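PDB 6MLY: bifunctional GH43-CE protein from Bacteroides eggerthii, which probably hydrolyses xylan-type polysaccharides, joining a family 43 glycosidase region, with likely beta-xylosidase activity, to a carbohydrate esterase region. Local coordinates for residues C134-H142 / L168-K176. Sequence-based numbering, arbitrary orientation.
Sequences CTEFSPAYH and LKPDLSGVK
F137 lays one ring face against the backbone of the loop 168-176. G174 CA sits over the ring centre, 3.5 Å from the F137 centroid and 15° off the ring normal, a CH-pi contact. The carbonyl O of L172 lies at the edge of the same ring, 3.6 Å from F137 CE2. F137 chi1 of 50° sets CG near both backbone N and C, and this turns the ring over G174.

One hydrogen bond crosses the contact. T135 OG1 donates to L172 O at 2.6 Å, from above the carbonyl plane with a C=O...OG1 angle of 137°. The same oxygen is thus shared by T135 and the F137 ring edge.

Apolar side chains add to the contact. L168 CD2 is 4.0 Å from F137 CZ, and V175 CG2 lies 4.0 Å from F137 CE1. The same V175 methyl also packs against Y141, whose ring meets Y158 edge-to-face.

Within the loop, S173 OG donates to D171 OD1, and the backbone bond from K169 N to G174 O ties its two sides together.

Strand 133-137 is outermost in its four-stranded antiparallel sheet, beside strand 118-124. This edge strand meets the loop after strand 164-167, consistent with packing between neighbouring blades of the five-bladed beta-propeller of glycoside hydrolase family 43.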
loop_
_atom_site.group_PDB
_atom_site.type_symbol
_atom_site.label_atom_id
_atom_site.label_comp_id
_atom_site.label_asym_id
_atom_site.label_seq_id
_atom_site.Cartn_x
_atom_site.Cartn_y
_atom_site.Cartn_z
ATOM N N CYS A 134 7.003 39.682 0.800
ATOM C CA CYS A 134 8.009 38.639 0.588
ATOM C C CYS A 134 9.392 39.256 0.346
ATOM O O CYS A 134 9.510 40.345 -0.215
ATOM C CB CYS A 134 7.616 37.749 -0.584
ATOM S SG CYS A 134 5.896 37.194 -0.492
ATOM N N THR A 135 10.427 38.537 0.795
ATOM C CA THR A 135 11.826 38.861 0.528
ATOM C C THR A 135 12.590 37.545 0.332
ATOM O O THR A 135 12.116 36.486 0.752
ATOM C CB THR A 135 12.418 39.733 1.649
ATOM O OG1 THR A 135 12.251 39.073 2.905
ATOM C CG2 THR A 135 11.783 41.104 1.732
ATOM N N GLU A 136 13.765 37.611 -0.308
ATOM C CA GLU A 136 14.576 36.412 -0.538
ATOM C C GLU A 136 16.034 36.785 -0.830
ATOM O O GLU A 136 16.329 37.889 -1.285
ATOM C CB GLU A 136 13.982 35.583 -1.676
ATOM C CG GLU A 136 13.776 36.346 -2.973
ATOM C CD GLU A 136 13.013 35.544 -4.016
ATOM O OE1 GLU A 136 11.776 35.420 -3.880
ATOM O OE2 GLU A 136 13.662 35.015 -4.941
ATOM N N PHE A 137 16.935 35.833 -0.558
ATOM C CA PHE A 137 18.375 36.033 -0.688
ATOM C C PHE A 137 19.119 34.696 -0.543
ATOM O O PHE A 137 18.529 33.683 -0.140
ATOM C CB PHE A 137 18.859 37.051 0.347
ATOM C CG PHE A 137 18.406 36.805 1.767
ATOM C CD1 PHE A 137 19.137 35.985 2.618
ATOM C CD2 PHE A 137 17.271 37.427 2.270
ATOM C CE1 PHE A 137 18.729 35.777 3.928
ATOM C CE2 PHE A 137 16.868 37.221 3.581
ATOM C CZ PHE A 137 17.595 36.393 4.406
ATOM N N SER A 138 20.418 34.719 -0.878
ATOM C CA SER A 138 21.303 33.547 -0.846
ATOM C C SER A 138 22.322 33.704 0.280
ATOM O O SER A 138 22.577 34.824 0.709
ATOM C CB SER A 138 21.987 33.361 -2.172
ATOM O OG SER A 138 21.044 32.998 -3.169
ATOM N N PRO A 139 22.898 32.591 0.759
ATOM C CA PRO A 139 22.565 31.229 0.359
ATOM C C PRO A 139 21.272 30.729 1.024
ATOM O O PRO A 139 20.461 31.524 1.503
ATOM C CB PRO A 139 23.768 30.388 0.822
ATOM C CG PRO A 139 24.313 31.161 1.999
ATOM C CD PRO A 139 24.080 32.610 1.630
ATOM N N ALA A 140 21.079 29.410 1.005
ATOM C CA ALA A 140 20.132 28.740 1.878
ATOM C C ALA A 140 20.817 28.487 3.227
ATOM O O ALA A 140 21.874 27.859 3.275
ATOM C CB ALA A 140 19.663 27.454 1.239
ATOM N N TYR A 141 20.224 29.002 4.310
ATOM C CA TYR A 141 20.715 28.732 5.656
ATOM C C TYR A 141 19.997 27.481 6.185
ATOM O O TYR A 141 18.771 27.444 6.289
ATOM C CB TYR A 141 20.551 29.973 6.537
ATOM C CG TYR A 141 21.348 31.175 6.087
ATOM C CD1 TYR A 141 22.572 31.490 6.663
ATOM C CD2 TYR A 141 20.871 32.013 5.090
ATOM C CE1 TYR A 141 23.303 32.597 6.257
ATOM C CE2 TYR A 141 21.588 33.127 4.675
ATOM C CZ TYR A 141 22.808 33.418 5.258
ATOM O OH TYR A 141 23.506 34.508 4.830
ATOM N N HIS A 142 20.787 26.452 6.506
ATOM C CA HIS A 142 20.290 25.102 6.761
ATOM C C HIS A 142 19.625 25.051 8.143
ATOM O O HIS A 142 20.292 25.213 9.162
ATOM C CB HIS A 142 21.441 24.092 6.593
ATOM C CG HIS A 142 21.039 22.656 6.623
ATOM N ND1 HIS A 142 20.485 22.016 5.529
ATOM C CD2 HIS A 142 21.143 21.721 7.594
ATOM C CE1 HIS A 142 20.248 20.754 5.831
ATOM N NE2 HIS A 142 20.644 20.545 7.094
ATOM N N LEU A 168 20.400 39.293 11.041
ATOM C CA LEU A 168 19.636 39.675 9.857
ATOM C C LEU A 168 19.504 41.201 9.795
ATOM O O LEU A 168 19.568 41.876 10.816
ATOM C CB LEU A 168 18.257 39.002 9.910
ATOM C CG LEU A 168 18.239 37.503 9.601
ATOM C CD1 LEU A 168 16.897 36.876 9.950
ATOM C CD2 LEU A 168 18.574 37.245 8.139
ATOM N N LYS A 169 19.318 41.725 8.577
ATOM C CA LYS A 169 18.999 43.135 8.339
ATOM C C LYS A 169 17.585 43.416 8.847
ATOM O O LYS A 169 16.837 42.485 9.133
ATOM C CB LYS A 169 19.142 43.465 6.848
ATOM N N PRO A 170 17.175 44.699 9.007
ATOM C CA PRO A 170 15.836 45.019 9.512
ATOM C C PRO A 170 14.687 44.651 8.557
ATOM O O PRO A 170 13.739 43.987 8.975
ATOM C CB PRO A 170 15.882 46.538 9.745
ATOM C CG PRO A 170 16.983 47.036 8.833
ATOM C CD PRO A 170 17.984 45.902 8.757
ATOM N N ASP A 171 14.789 45.054 7.284
ATOM C CA ASP A 171 13.697 44.891 6.311
ATOM C C ASP A 171 13.735 43.480 5.686
ATOM O O ASP A 171 13.013 43.207 4.709
ATOM C CB ASP A 171 13.712 46.035 5.282
ATOM C CG ASP A 171 14.966 46.045 4.253
ATOM O OD1 ASP A 171 15.894 45.216 4.430
ATOM O OD2 ASP A 171 14.991 46.885 3.270
ATOM N N LEU A 172 14.574 42.595 6.252
ATOM C CA LEU A 172 14.595 41.149 5.976
ATOM C C LEU A 172 14.925 40.867 4.501
ATOM O O LEU A 172 14.482 39.853 3.945
ATOM C CB LEU A 172 13.242 40.537 6.367
ATOM C CG LEU A 172 12.866 40.627 7.846
ATOM C CD1 LEU A 172 11.464 40.087 8.082
ATOM C CD2 LEU A 172 13.872 39.885 8.715
ATOM N N SER A 173 15.729 41.743 3.885
ATOM C CA SER A 173 16.150 41.591 2.492
ATOM C C SER A 173 17.483 40.837 2.418
ATOM O O SER A 173 17.921 40.478 1.330
ATOM C CB SER A 173 16.240 42.926 1.799
ATOM O OG SER A 173 17.108 43.808 2.496
ATOM N N GLY A 174 18.115 40.605 3.575
ATOM C CA GLY A 174 19.345 39.827 3.647
ATOM C C GLY A 174 19.869 39.688 5.067
ATOM O O GLY A 174 19.157 39.956 6.038
ATOM N N VAL A 175 21.120 39.224 5.163
ATOM C CA VAL A 175 21.925 39.234 6.381
ATOM C C VAL A 175 22.851 40.454 6.303
ATOM O O VAL A 175 23.209 40.863 5.200
ATOM C CB VAL A 175 22.721 37.922 6.525
ATOM C CG1 VAL A 175 23.302 37.753 7.922
ATOM C CG2 VAL A 175 21.881 36.714 6.154
ATOM N N LYS A 176 23.231 41.002 7.468
ATOM C CA LYS A 176 23.980 42.279 7.615
ATOM C C LYS A 176 25.215 42.319 6.703
ATOM O O LYS A 176 26.624 41.885 7.434
ATOM C CB LYS A 176 24.402 42.458 9.076
#